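Local coordinates for dicer Related Helicase (Caenorhabditis elegans, PDB 6M6S), which binds double-stranded RNA through its C-terminal domain, the part described here, and probably hydrolyses ATP as an RNA helicase of the RIG-I-like receptor family, at residues I27-S32 / D113-L118; R78-R83 / L87-V92; L95-E100 / A109-V114. All coordinates share one frame; numbering follows the deposited sequence. Where two conformers were deposited one is given.

Contact 1 of 3, residues I27-S32 / D113-L118; sequences IKKVFS and DVEQDL. With nucleotides of chain C; nucleotides of chain D.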
loop_
_atom_site.group_PDB
_atom_site.type_symbol
_atom_site.label_atom_id
_atom_site.label_comp_id
_atom_site.label_asym_id
_atom_site.label_seq_id
_atom_site.Cartn_x
_atom_site.Cartn_y
_atom_site.Cartn_z
ATOM N N ILE B 27 -3.758 18.032 5.085
ATOM C CA ILE B 27 -4.176 17.487 3.816
ATOM C C ILE B 27 -5.676 17.709 3.699
ATOM O O ILE B 27 -6.432 17.403 4.636
ATOM C CB ILE B 27 -3.977 15.972 3.776
ATOM C CG1 ILE B 27 -2.497 15.638 4.001
ATOM C CG2 ILE B 27 -4.452 15.367 2.422
ATOM C CD1 ILE B 27 -1.499 16.193 2.968
ATOM N N LYS B 28 -6.117 18.274 2.576
ATOM C CA LYS B 28 -7.554 18.564 2.394
ATOM C C LYS B 28 -7.827 18.239 0.934
ATOM O O LYS B 28 -6.893 18.335 0.091
ATOM C CB LYS B 28 -7.845 20.045 2.623
ATOM C CG LYS B 28 -7.632 20.416 4.091
ATOM C CD LYS B 28 -7.333 21.846 4.199
ATOM C CE LYS B 28 -6.594 22.126 5.481
ATOM N NZ LYS B 28 -7.514 22.116 6.620
ATOM N N LYS B 29 -9.044 17.763 0.619
ATOM C CA LYS B 29 -9.374 17.317 -0.726
ATOM C C LYS B 29 -10.067 18.377 -1.562
ATOM O O LYS B 29 -10.972 19.083 -1.070
ATOM C CB LYS B 29 -10.401 16.183 -0.649
ATOM C CG LYS B 29 -10.004 15.021 0.171
ATOM C CD LYS B 29 -11.154 13.978 0.139
ATOM C CE LYS B 29 -12.293 14.259 1.079
ATOM N NZ LYS B 29 -13.061 12.999 1.203
ATOM N N VAL B 30 -9.723 18.416 -2.848
ATOM C CA VAL B 30 -10.481 19.185 -3.795
ATOM C C VAL B 30 -10.914 18.213 -4.890
ATOM O O VAL B 30 -10.087 17.792 -5.706
ATOM C CB VAL B 30 -9.640 20.299 -4.388
ATOM C CG1 VAL B 30 -10.486 21.113 -5.392
ATOM C CG2 VAL B 30 -9.096 21.178 -3.245
ATOM N N PHE B 31 -12.187 17.840 -4.904
ATOM C CA PHE B 31 -12.669 16.848 -5.876
ATOM C C PHE B 31 -11.728 15.640 -6.021
ATOM O O PHE B 31 -11.255 15.278 -7.128
ATOM C CB PHE B 31 -12.902 17.509 -7.231
ATOM C CG PHE B 31 -14.050 18.489 -7.222
ATOM C CD1 PHE B 31 -15.354 18.024 -7.310
ATOM C CD2 PHE B 31 -13.823 19.848 -7.128
ATOM C CE1 PHE B 31 -16.440 18.929 -7.315
ATOM C CE2 PHE B 31 -14.892 20.756 -7.130
ATOM C CZ PHE B 31 -16.201 20.293 -7.226
ATOM N N SER B 32 -11.459 15.047 -4.880
ATOM C CA SER B 32 -10.648 13.849 -4.796
ATOM C C SER B 32 -9.189 14.013 -5.201
ATOM O O SER B 32 -8.493 13.013 -5.379
ATOM C CB SER B 32 -11.292 12.663 -5.508
ATOM O OG SER B 32 -12.615 12.463 -5.017
ATOM N N ASP B 113 -7.568 4.840 1.164
ATOM C CA ASP B 113 -7.353 3.892 2.273
ATOM C C ASP B 113 -6.823 4.669 3.502
ATOM O O ASP B 113 -7.106 4.260 4.637
ATOM C CB ASP B 113 -6.300 2.829 1.939
ATOM C CG ASP B 113 -6.785 1.811 0.913
ATOM O OD1 ASP B 113 -7.958 1.423 0.981
ATOM O OD2 ASP B 113 -5.982 1.412 0.042
ATOM N N VAL B 114 -6.165 5.781 3.247
ATOM C CA VAL B 114 -5.707 6.680 4.312
ATOM C C VAL B 114 -6.913 7.210 5.088
ATOM O O VAL B 114 -6.910 7.219 6.328
ATOM C CB VAL B 114 -4.868 7.837 3.753
ATOM C CG1 VAL B 114 -4.464 8.799 4.861
ATOM C CG2 VAL B 114 -3.587 7.306 3.045
ATOM N N GLU B 115 -7.949 7.671 4.368
ATOM C CA GLU B 115 -9.217 8.107 5.036
ATOM C C GLU B 115 -9.909 7.060 5.852
ATOM O O GLU B 115 -10.501 7.317 6.916
ATOM C CB GLU B 115 -10.227 8.613 3.990
ATOM C CG GLU B 115 -9.772 9.812 3.275
ATOM C CD GLU B 115 -10.862 10.442 2.357
ATOM O OE1 GLU B 115 -10.915 10.101 1.161
ATOM O OE2 GLU B 115 -11.667 11.253 2.844
ATOM N N GLN B 116 -9.924 5.847 5.322
ATOM C CA GLN B 116 -10.582 4.764 5.968
ATOM C C GLN B 116 -9.859 4.257 7.211
ATOM O O GLN B 116 -10.495 3.872 8.177
ATOM C CB GLN B 116 -10.729 3.615 4.981
ATOM C CG GLN B 116 -11.716 2.582 5.414
ATOM C CD GLN B 116 -12.002 1.532 4.327
ATOM O OE1 GLN B 116 -11.785 1.777 3.134
ATOM N NE2 GLN B 116 -12.478 0.364 4.744
ATOM N N ASP B 117 -8.533 4.236 7.162
ATOM C CA ASP B 117 -7.796 3.468 8.159
ATOM C C ASP B 117 -7.124 4.431 9.152
ATOM O O ASP B 117 -6.996 4.114 10.352
ATOM C CB ASP B 117 -6.691 2.707 7.449
ATOM C CG ASP B 117 -7.226 1.560 6.547
ATOM O OD1 ASP B 117 -8.427 1.234 6.633
ATOM O OD2 ASP B 117 -6.424 1.003 5.757
ATOM N N LEU B 118 -6.730 5.620 8.696
ATOM C CA LEU B 118 -5.779 6.395 9.507
ATOM C C LEU B 118 -6.362 7.698 10.041
ATOM O O LEU B 118 -6.356 7.943 11.254
ATOM C CB LEU B 118 -4.480 6.705 8.727
ATOM C CG LEU B 118 -3.705 5.484 8.151
ATOM C CD1 LEU B 118 -2.402 5.896 7.456
ATOM C CD2 LEU B 118 -3.395 4.487 9.306
ATOM P P C C 12 -16.451 18.508 -13.276
ATOM O OP1 C C 12 -17.201 19.745 -12.911
ATOM O OP2 C C 12 -16.258 18.215 -14.711
ATOM O "O5'" C C 12 -15.043 18.514 -12.530
ATOM C "C5'" C C 12 -14.932 18.959 -11.191
ATOM C "C4'" C C 12 -13.522 18.833 -10.678
ATOM O "O4'" C C 12 -13.063 17.479 -10.817
ATOM C "C3'" C C 12 -12.457 19.630 -11.396
ATOM O "O3'" C C 12 -12.481 21.002 -11.064
ATOM C "C2'" C C 12 -11.195 18.940 -10.930
ATOM O "O2'" C C 12 -10.873 19.367 -9.614
ATOM C "C1'" C C 12 -11.649 17.473 -10.882
ATOM N N1 C C 12 -11.211 16.751 -12.096
ATOM C C2 C C 12 -9.930 16.217 -12.095
ATOM O O2 C C 12 -9.251 16.321 -11.052
ATOM N N3 C C 12 -9.494 15.562 -13.200
ATOM C C4 C C 12 -10.270 15.500 -14.280
ATOM N N4 C C 12 -9.785 14.864 -15.344
ATOM C C5 C C 12 -11.579 16.056 -14.316
ATOM C C6 C C 12 -11.999 16.677 -13.209
ATOM P P C D 3 -4.847 8.563 -6.187
ATOM O OP1 C D 3 -4.491 8.299 -4.767
ATOM O OP2 C D 3 -4.396 7.856 -7.412
ATOM O "O5'" C D 3 -6.443 8.444 -6.205
ATOM C "C5'" C D 3 -7.243 8.987 -5.162
ATOM C "C4'" C D 3 -8.691 9.141 -5.562
ATOM O "O4'" C D 3 -8.802 10.069 -6.671
ATOM C "C3'" C D 3 -9.409 7.914 -6.095
ATOM O "O3'" C D 3 -9.722 6.917 -5.133
ATOM C "C2'" C D 3 -10.612 8.547 -6.783
ATOM O "O2'" C D 3 -11.574 9.018 -5.842
ATOM C "C1'" C D 3 -9.958 9.768 -7.428
ATOM N N1 C D 3 -9.559 9.467 -8.826
ATOM C C2 C D 3 -10.546 9.589 -9.803
ATOM O O2 C D 3 -11.681 9.968 -9.472
ATOM N N3 C D 3 -10.228 9.288 -11.085
ATOM C C4 C D 3 -9.008 8.873 -11.422
ATOM N N4 C D 3 -8.774 8.604 -12.718
ATOM C C5 C D 3 -7.988 8.726 -10.438
ATOM C C6 C D 3 -8.305 9.022 -9.162
ATOM P P G D 2 -1.476 9.843 -10.389
ATOM O OP1 G D 2 -0.735 8.989 -9.407
ATOM O OP2 G D 2 -1.977 9.139 -11.617
ATOM O "O5'" G D 2 -2.696 10.435 -9.547
ATOM C "C5'" G D 2 -2.442 11.266 -8.422
ATOM C "C4'" G D 2 -3.735 11.786 -7.858
ATOM O "O4'" G D 2 -4.342 12.693 -8.791
ATOM C "C3'" G D 2 -4.827 10.753 -7.592
ATOM O "O3'" G D 2 -4.634 10.131 -6.347
ATOM C "C2'" G D 2 -6.075 11.621 -7.576
ATOM O "O2'" G D 2 -6.138 12.318 -6.336
ATOM C "C1'" G D 2 -5.746 12.639 -8.665
ATOM N N9 G D 2 -6.279 12.267 -9.986
ATOM C C8 G D 2 -5.570 11.707 -11.052
ATOM N N7 G D 2 -6.322 11.532 -12.120
ATOM C C5 G D 2 -7.574 12.028 -11.731
ATOM C C6 G D 2 -8.804 12.120 -12.438
ATOM O O6 G D 2 -9.026 11.787 -13.591
ATOM N N1 G D 2 -9.829 12.667 -11.671
ATOM C C2 G D 2 -9.692 13.102 -10.369
ATOM N N2 G D 2 -10.784 13.631 -9.773
ATOM N N3 G D 2 -8.546 13.023 -9.701
ATOM C C4 G D 2 -7.553 12.484 -10.435
#
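Lys-29 bends at its third torsion (chi3 -81°) and Glu-115 runs out extended beyond CG (chi2 -172°), so that ammonium and carboxylate meet from opposite directions in a surface salt bridge. It joins strand 27-30 to helix 111-117 in this RIG-I-type C-terminal domain. Lys-29 NZ approaches Glu-115 OE2 at 2.8 Å on its syn side, 18° out of the carboxylate plane; Glu-115 OE1 hydrogen-bonds to Tyr-34 OH, which helps fix the rotation of the carboxylate. Long, oppositely charged chains suit backbones this far apart, since both are long enough to meet between them. With an alanine here, Lys-29 NZ and Tyr-34 OH would probably both lose their carboxylate partner, leaving the ammonium end of the lysine less fixed. Beyond the strand, the turn reaches the RNA: G2 of chain D donates N2 to Phe-31 O and its O2' to Ser-32 O at 2.6 Å, while C4' of C12 of chain C sits 3.5 Å over one face of the Phe-31 ring, offset toward its rim.

Contact 2 of 3, residues R78-R83 / L87-V92; sequences RAYKIR and LPQLSV. With nucleotides of chain D.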
loop_
_atom_site.group_PDB
_atom_site.type_symbol
_atom_site.label_atom_id
_atom_site.label_comp_id
_atom_site.label_asym_id
_atom_site.label_seq_id
_atom_site.Cartn_x
_atom_site.Cartn_y
_atom_site.Cartn_z
ATOM N N ARG B 78 3.225 15.971 -7.540
ATOM C CA ARG B 78 3.142 16.988 -8.576
ATOM C C ARG B 78 2.517 18.198 -7.965
ATOM O O ARG B 78 1.609 18.084 -7.118
ATOM C CB ARG B 78 2.253 16.470 -9.690
ATOM C CG ARG B 78 2.227 17.337 -10.882
ATOM C CD ARG B 78 1.660 16.530 -12.063
ATOM N NE ARG B 78 1.855 17.302 -13.241
ATOM C CZ ARG B 78 1.547 16.911 -14.464
ATOM N NH1 ARG B 78 1.022 15.699 -14.681
ATOM N NH2 ARG B 78 1.779 17.743 -15.456
ATOM N N ALA B 79 2.936 19.393 -8.396
ATOM C CA ALA B 79 2.247 20.590 -7.923
ATOM C C ALA B 79 1.132 20.938 -8.905
ATOM O O ALA B 79 1.211 20.604 -10.098
ATOM C CB ALA B 79 3.255 21.772 -7.841
ATOM N N TYR B 80 0.076 21.586 -8.390
ATOM C CA TYR B 80 -1.046 22.001 -9.212
ATOM C C TYR B 80 -1.303 23.470 -8.964
ATOM O O TYR B 80 -0.880 24.022 -7.927
ATOM C CB TYR B 80 -2.326 21.273 -8.778
ATOM C CG TYR B 80 -2.478 19.799 -9.188
ATOM C CD1 TYR B 80 -1.629 18.831 -8.675
ATOM C CD2 TYR B 80 -3.507 19.406 -10.031
ATOM C CE1 TYR B 80 -1.773 17.489 -9.010
ATOM C CE2 TYR B 80 -3.678 18.051 -10.362
ATOM C CZ TYR B 80 -2.809 17.124 -9.859
ATOM O OH TYR B 80 -2.994 15.786 -10.144
ATOM N N LYS B 81 -2.008 24.109 -9.898
ATOM C CA LYS B 81 -2.647 25.411 -9.643
ATOM C C LYS B 81 -4.138 25.156 -9.526
ATOM O O LYS B 81 -4.778 24.699 -10.511
ATOM C CB LYS B 81 -2.372 26.385 -10.793
ATOM C CG LYS B 81 -2.691 27.831 -10.476
ATOM C CD LYS B 81 -2.583 28.684 -11.790
ATOM C CE LYS B 81 -2.356 30.116 -11.536
ATOM N NZ LYS B 81 -1.673 30.770 -12.716
ATOM N N ILE B 82 -4.691 25.372 -8.330
ATOM C CA ILE B 82 -6.098 25.059 -8.081
ATOM C C ILE B 82 -6.749 26.340 -7.624
ATOM O O ILE B 82 -6.293 26.927 -6.627
ATOM C CB ILE B 82 -6.223 23.987 -7.010
ATOM C CG1 ILE B 82 -5.599 22.665 -7.493
ATOM C CG2 ILE B 82 -7.720 23.784 -6.602
ATOM C CD1 ILE B 82 -6.032 21.529 -6.730
ATOM N N ARG B 83 -7.758 26.808 -8.362
ATOM C CA ARG B 83 -8.438 28.063 -8.067
ATOM C C ARG B 83 -7.394 29.194 -7.932
ATOM O O ARG B 83 -7.480 30.046 -7.034
ATOM C CB ARG B 83 -9.301 27.960 -6.804
ATOM C CG ARG B 83 -10.281 26.802 -6.771
ATOM C CD ARG B 83 -11.719 27.254 -6.427
ATOM N NE ARG B 83 -12.118 27.114 -5.016
ATOM C CZ ARG B 83 -12.600 25.993 -4.454
ATOM N NH1 ARG B 83 -12.709 24.863 -5.160
ATOM N NH2 ARG B 83 -12.960 25.984 -3.166
ATOM N N LEU B 87 -0.418 24.491 -5.096
ATOM C CA LEU B 87 -0.497 23.508 -4.008
ATOM C C LEU B 87 0.222 22.248 -4.394
ATOM O O LEU B 87 0.082 21.768 -5.523
ATOM C CB LEU B 87 -1.972 23.138 -3.755
ATOM C CG LEU B 87 -2.939 24.247 -3.351
ATOM C CD1 LEU B 87 -4.397 23.685 -3.274
ATOM C CD2 LEU B 87 -2.558 24.810 -1.967
ATOM N N PRO B 88 0.943 21.622 -3.450
ATOM C CA PRO B 88 1.572 20.319 -3.705
ATOM C C PRO B 88 0.545 19.201 -3.556
ATOM O O PRO B 88 -0.349 19.264 -2.707
ATOM C CB PRO B 88 2.614 20.178 -2.600
ATOM C CG PRO B 88 2.666 21.514 -1.905
ATOM C CD PRO B 88 1.398 22.290 -2.195
ATOM N N GLN B 89 0.650 18.213 -4.439
ATOM C CA GLN B 89 -0.058 16.937 -4.262
ATOM C C GLN B 89 0.949 15.841 -4.032
ATOM O O GLN B 89 1.675 15.395 -4.952
ATOM C CB GLN B 89 -0.839 16.657 -5.527
ATOM C CG GLN B 89 -1.806 15.428 -5.363
ATOM C CD GLN B 89 -2.332 15.040 -6.718
ATOM O OE1 GLN B 89 -1.617 14.417 -7.532
ATOM N NE2 GLN B 89 -3.565 15.454 -7.008
ATOM N N LEU B 90 1.073 15.422 -2.772
ATOM C CA LEU B 90 1.980 14.320 -2.488
ATOM C C LEU B 90 1.315 13.001 -2.894
ATOM O O LEU B 90 0.131 12.800 -2.625
ATOM C CB LEU B 90 2.311 14.301 -1.020
ATOM C CG LEU B 90 3.106 15.500 -0.507
ATOM C CD1 LEU B 90 3.135 15.546 1.032
ATOM C CD2 LEU B 90 4.554 15.369 -1.128
ATOM N N SER B 91 2.052 12.112 -3.555
ATOM C CA SER B 91 1.502 10.828 -4.014
ATOM C C SER B 91 1.498 9.862 -2.798
ATOM O O SER B 91 2.537 9.769 -2.113
ATOM C CB SER B 91 2.442 10.228 -5.038
ATOM O OG SER B 91 1.998 8.889 -5.350
ATOM N N VAL B 92 0.410 9.111 -2.567
ATOM C CA VAL B 92 0.464 8.143 -1.457
ATOM C C VAL B 92 1.555 7.127 -1.639
ATOM O O VAL B 92 2.065 6.560 -0.672
ATOM C CB VAL B 92 -0.786 7.265 -1.290
ATOM C CG1 VAL B 92 -1.780 7.898 -0.378
ATOM C CG2 VAL B 92 -1.385 6.808 -2.635
ATOM P P G D 2 -1.476 9.843 -10.389
ATOM O OP1 G D 2 -0.735 8.989 -9.407
ATOM O OP2 G D 2 -1.977 9.139 -11.617
ATOM O "O5'" G D 2 -2.696 10.435 -9.547
ATOM C "C5'" G D 2 -2.442 11.266 -8.422
ATOM C "C4'" G D 2 -3.735 11.786 -7.858
ATOM O "O4'" G D 2 -4.342 12.693 -8.791
ATOM C "C3'" G D 2 -4.827 10.753 -7.592
ATOM O "O3'" G D 2 -4.634 10.131 -6.347
ATOM C "C2'" G D 2 -6.075 11.621 -7.576
ATOM O "O2'" G D 2 -6.138 12.318 -6.336
ATOM C "C1'" G D 2 -5.746 12.639 -8.665
ATOM N N9 G D 2 -6.279 12.267 -9.986
ATOM C C8 G D 2 -5.570 11.707 -11.052
ATOM N N7 G D 2 -6.322 11.532 -12.120
ATOM C C5 G D 2 -7.574 12.028 -11.731
ATOM C C6 G D 2 -8.804 12.120 -12.438
ATOM O O6 G D 2 -9.026 11.787 -13.591
ATOM N N1 G D 2 -9.829 12.667 -11.671
ATOM C C2 G D 2 -9.692 13.102 -10.369
ATOM N N2 G D 2 -10.784 13.631 -9.773
ATOM N N3 G D 2 -8.546 13.023 -9.701
ATOM C C4 G D 2 -7.553 12.484 -10.435
#
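Arg-78 and Gln-89 form a hydrogen-bonded antiparallel pair, and so do Tyr-80 and Leu-87, binding strands 75-82 and 85-90 edge to edge. The straightest of the four backbone bonds is Tyr-80 N to Leu-87 O, 2.9 Å with 167° at the hydrogen. Between these pairs Ala-79 faces Pro-88 in a non-hydrogen-bonded pair with CA atoms only 4.3 Å apart. Proline suits the site because its nitrogen need donate nothing to this partner strand. Ala-79 CA lies 3.4 Å from Leu-87 O, a CH···O contact common between antiparallel strands; the small alanine adds little bulk on the face it shares with Pro-88.

The tight side-chain part lies on the face shared by Tyr-80 and Gln-89. Tyr-80 swings CG beside its backbone N (chi1 -76°), bringing its ring across the glutamine amide; the two planes stand 52° apart, and Tyr-80 CE1 comes within 3.4 Å of Gln-89 CD. Toward the turn Leu-87 CD1 touches Ile-82 CB at 4.2 Å, apolar packing that Phe-129 continues. The loose side is Lys-81, without contact across the segments, and exposed Arg-83.

Gln-89 OE1 lies 3.4 Å from C5' of G2 of chain D. Arg-78 NH1, Tyr-80 OH and Gln-89 OE1 each hydrogen-bond to a further bound group, probably the modified 5'-terminal nucleotide of the triphosphorylated RNA. Cation, hydroxyl and amide suit such a polar end. This is a beta hairpin at the edge of an antiparallel sheet, and the polar group Arg-78, Tyr-80 and Gln-89 on one face is consistent with the RNA-end-binding surface of RIG-I-like C-terminal domains.

Contact 3 of 3, residues L95-E100 / A109-V114; sequences LTFVQE and AKWSDV. With nucleotides of chain D.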
loop_
_atom_site.group_PDB
_atom_site.type_symbol
_atom_site.label_atom_id
_atom_site.label_comp_id
_atom_site.label_asym_id
_atom_site.label_seq_id
_atom_site.Cartn_x
_atom_site.Cartn_y
_atom_site.Cartn_z
ATOM N N LEU B 95 4.874 8.070 0.197
ATOM C CA LEU B 95 4.708 8.440 1.623
ATOM C C LEU B 95 4.702 7.254 2.580
ATOM O O LEU B 95 4.188 6.160 2.274
ATOM C CB LEU B 95 3.400 9.168 1.826
ATOM C CG LEU B 95 3.305 10.533 1.106
ATOM C CD1 LEU B 95 1.947 11.104 1.424
ATOM C CD2 LEU B 95 4.444 11.482 1.535
ATOM N N THR B 96 5.288 7.498 3.751
ATOM C CA THR B 96 5.067 6.644 4.910
ATOM C C THR B 96 4.348 7.521 5.917
ATOM O O THR B 96 4.755 8.676 6.184
ATOM C CB THR B 96 6.379 6.147 5.473
ATOM O OG1 THR B 96 6.976 5.257 4.501
ATOM C CG2 THR B 96 6.156 5.259 6.705
ATOM N N PHE B 97 3.258 7.019 6.511
ATOM C CA PHE B 97 2.539 7.741 7.556
ATOM C C PHE B 97 3.014 7.253 8.912
ATOM O O PHE B 97 3.084 6.043 9.147
ATOM C CB PHE B 97 1.048 7.502 7.410
ATOM C CG PHE B 97 0.510 7.983 6.092
ATOM C CD1 PHE B 97 0.062 9.276 5.946
ATOM C CD2 PHE B 97 0.473 7.139 5.012
ATOM C CE1 PHE B 97 -0.417 9.696 4.712
ATOM C CE2 PHE B 97 0.014 7.556 3.771
ATOM C CZ PHE B 97 -0.461 8.867 3.660
ATOM N N VAL B 98 3.397 8.196 9.792
ATOM C CA VAL B 98 3.925 7.738 11.088
ATOM C C VAL B 98 3.072 8.319 12.212
ATOM O O VAL B 98 2.841 9.549 12.231
ATOM C CB VAL B 98 5.365 8.206 11.254
ATOM C CG1 VAL B 98 5.827 7.982 12.719
ATOM C CG2 VAL B 98 6.273 7.562 10.182
ATOM N N GLN B 99 2.645 7.478 13.151
ATOM C CA GLN B 99 2.000 7.962 14.375
ATOM C C GLN B 99 3.062 7.926 15.454
ATOM O O GLN B 99 3.396 6.883 15.985
ATOM C CB GLN B 99 0.810 7.082 14.773
ATOM C CG GLN B 99 -0.331 7.905 15.402
ATOM C CD GLN B 99 0.120 8.672 16.657
ATOM O OE1 GLN B 99 0.694 8.079 17.568
ATOM N NE2 GLN B 99 -0.121 9.986 16.691
ATOM N N GLU B 100 3.604 9.093 15.807
ATOM C CA GLU B 100 4.687 9.188 16.795
ATOM C C GLU B 100 4.405 8.571 18.165
ATOM O O GLU B 100 5.267 7.920 18.758
ATOM C CB GLU B 100 5.080 10.675 16.977
ATOM C CG GLU B 100 3.937 11.568 17.480
ATOM C CD GLU B 100 3.161 12.283 16.360
ATOM O OE1 GLU B 100 3.030 13.536 16.456
ATOM O OE2 GLU B 100 2.665 11.604 15.407
ATOM N N ALA B 109 -2.041 2.159 -0.302
ATOM C CA ALA B 109 -2.091 2.047 -1.751
ATOM C C ALA B 109 -2.851 3.225 -2.375
ATOM O O ALA B 109 -2.490 3.679 -3.444
ATOM C CB ALA B 109 -2.741 0.743 -2.110
ATOM N N LYS B 110 -3.833 3.762 -1.660
ATOM C CA LYS B 110 -4.625 4.862 -2.209
ATOM C C LYS B 110 -4.912 5.884 -1.113
ATOM O O LYS B 110 -5.084 5.452 0.032
ATOM C CB LYS B 110 -5.996 4.318 -2.609
ATOM C CG LYS B 110 -6.011 2.997 -3.401
ATOM C CD LYS B 110 -7.343 2.805 -4.140
ATOM C CE LYS B 110 -8.278 1.821 -3.434
ATOM N NZ LYS B 110 -9.141 1.112 -4.444
ATOM N N TRP B 111 -5.031 7.170 -1.486
ATOM C CA TRP B 111 -5.452 8.227 -0.547
ATOM C C TRP B 111 -6.758 7.799 0.115
ATOM O O TRP B 111 -7.015 8.074 1.286
ATOM C CB TRP B 111 -5.535 9.658 -1.185
ATOM C CG TRP B 111 -4.266 10.406 -1.153
ATOM C CD1 TRP B 111 -3.492 10.747 -2.209
ATOM C CD2 TRP B 111 -3.632 10.913 -0.006
ATOM N NE1 TRP B 111 -2.372 11.432 -1.770
ATOM C CE2 TRP B 111 -2.453 11.565 -0.416
ATOM C CE3 TRP B 111 -3.946 10.877 1.358
ATOM C CZ2 TRP B 111 -1.575 12.162 0.469
ATOM C CZ3 TRP B 111 -3.109 11.502 2.219
ATOM C CH2 TRP B 111 -1.904 12.132 1.774
ATOM N N SER B 112 -7.587 7.089 -0.624
ATOM C CA SER B 112 -8.824 6.574 -0.065
ATOM C C SER B 112 -8.675 5.603 1.116
ATOM O O SER B 112 -9.541 5.554 1.985
ATOM C CB SER B 112 -9.685 5.984 -1.168
ATOM O OG SER B 112 -8.889 5.125 -1.966
ATOM N N ASP B 113 -7.568 4.840 1.164
ATOM C CA ASP B 113 -7.353 3.892 2.273
ATOM C C ASP B 113 -6.823 4.669 3.502
ATOM O O ASP B 113 -7.106 4.260 4.637
ATOM C CB ASP B 113 -6.300 2.829 1.939
ATOM C CG ASP B 113 -6.785 1.811 0.913
ATOM O OD1 ASP B 113 -7.958 1.423 0.981
ATOM O OD2 ASP B 113 -5.982 1.412 0.042
ATOM N N VAL B 114 -6.165 5.781 3.247
ATOM C CA VAL B 114 -5.707 6.680 4.312
ATOM C C VAL B 114 -6.913 7.210 5.088
ATOM O O VAL B 114 -6.910 7.219 6.328
ATOM C CB VAL B 114 -4.868 7.837 3.753
ATOM C CG1 VAL B 114 -4.464 8.799 4.861
ATOM C CG2 VAL B 114 -3.587 7.306 3.045
ATOM P P G D 4 -9.926 5.409 -5.633
ATOM O OP1 G D 4 -9.990 4.626 -4.369
ATOM O OP2 G D 4 -8.974 5.079 -6.726
ATOM O "O5'" G D 4 -11.355 5.391 -6.347
ATOM C "C5'" G D 4 -12.502 5.857 -5.680
ATOM C "C4'" G D 4 -13.683 5.868 -6.607
ATOM O "O4'" G D 4 -13.525 6.873 -7.645
ATOM C "C3'" G D 4 -13.925 4.594 -7.374
ATOM O "O3'" G D 4 -14.554 3.641 -6.552
ATOM C "C2'" G D 4 -14.780 5.084 -8.532
ATOM O "O2'" G D 4 -16.074 5.418 -8.064
ATOM C "C1'" G D 4 -14.096 6.406 -8.845
ATOM N N9 G D 4 -13.022 6.271 -9.841
ATOM C C8 G D 4 -11.662 6.135 -9.633
ATOM N N7 G D 4 -11.013 6.029 -10.760
ATOM C C5 G D 4 -11.987 6.120 -11.753
ATOM C C6 G D 4 -11.890 6.082 -13.172
ATOM O O6 G D 4 -10.866 5.976 -13.874
ATOM N N1 G D 4 -13.159 6.177 -13.763
ATOM C C2 G D 4 -14.360 6.310 -13.096
ATOM N N2 G D 4 -15.486 6.390 -13.839
ATOM N N3 G D 4 -14.440 6.360 -11.776
ATOM C C4 G D 4 -13.232 6.253 -11.189
ATOM P P C D 3 -4.847 8.563 -6.187
ATOM O OP1 C D 3 -4.491 8.299 -4.767
ATOM O OP2 C D 3 -4.396 7.856 -7.412
ATOM O "O5'" C D 3 -6.443 8.444 -6.205
ATOM C "C5'" C D 3 -7.243 8.987 -5.162
ATOM C "C4'" C D 3 -8.691 9.141 -5.562
ATOM O "O4'" C D 3 -8.802 10.069 -6.671
ATOM C "C3'" C D 3 -9.409 7.914 -6.095
ATOM O "O3'" C D 3 -9.722 6.917 -5.133
ATOM C "C2'" C D 3 -10.612 8.547 -6.783
ATOM O "O2'" C D 3 -11.574 9.018 -5.842
ATOM C "C1'" C D 3 -9.958 9.768 -7.428
ATOM N N1 C D 3 -9.559 9.467 -8.826
ATOM C C2 C D 3 -10.546 9.589 -9.803
ATOM O O2 C D 3 -11.681 9.968 -9.472
ATOM N N3 C D 3 -10.228 9.288 -11.085
ATOM C C4 C D 3 -9.008 8.873 -11.422
ATOM N N4 C D 3 -8.774 8.604 -12.718
ATOM C C5 C D 3 -7.988 8.726 -10.438
ATOM C C6 C D 3 -8.305 9.022 -9.162
#
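A helix-on-strand aromatic core of the C-terminal domain sets Trp-111 and Val-114 of the first turn of helix 111-117 against Leu-95 and Phe-97 of strand 95-99. Phe-97 and Trp-111 form an offset edge-to-face pair: the edge of the phenylalanine points at the face of the indole's six-membered ring, with planes at 79° and centroids 5.8 Å apart. Phe-97 CZ also touches Val-114 CG2 at 3.5 Å, the side chains meeting at about a right angle; a compact branched valine, one turn along the helix from the tryptophan, fits beside the ring. Leu-95 reaches the indole with CD1 3.8 Å from Trp-111 CZ2, and its side chain is about 9 Å from the zinc ion.

A tryptophan suits this place because it is large and polar at one atom: NE1 hydrogen-bonds to Leu-90 O, and the ring stacks with Tyr-34. At the N-cap position, Lys-110 lays its aliphatic CD 3.2 Å from OP1 of G4 of chain D; NZ is farther off, so its charge probably helps only at longer range. Ser-112 has OG between its backbone N and carbonyl carbon (chi1 48°), from where OG donates to OP1 of that G4 at 2.7 Å.

After strands 11-14 and 20-23 the chain lays down strand 27-30, whose partner in contact 1 arrives only with helix 111-117, closing a loop of 80 residues. Contact 2 falls within that loop as a local hairpin, complete before contact 3 opens. Contact 3 then closes a short loop between strand 95-99 and the start of the helix, ending on the same helix as contact 1 and sharing Asp-113 and Val-114 with it. The helix packs Trp-111 CZ3 on Ile-27 CG2 and Val-114 CG2 on Val-92 CG1, just past strand 85-90. Separately, Val-30 CG1 on Ile-82 CG2 brings two sheets together directly. All three contacts have segments that approach the bound RNA.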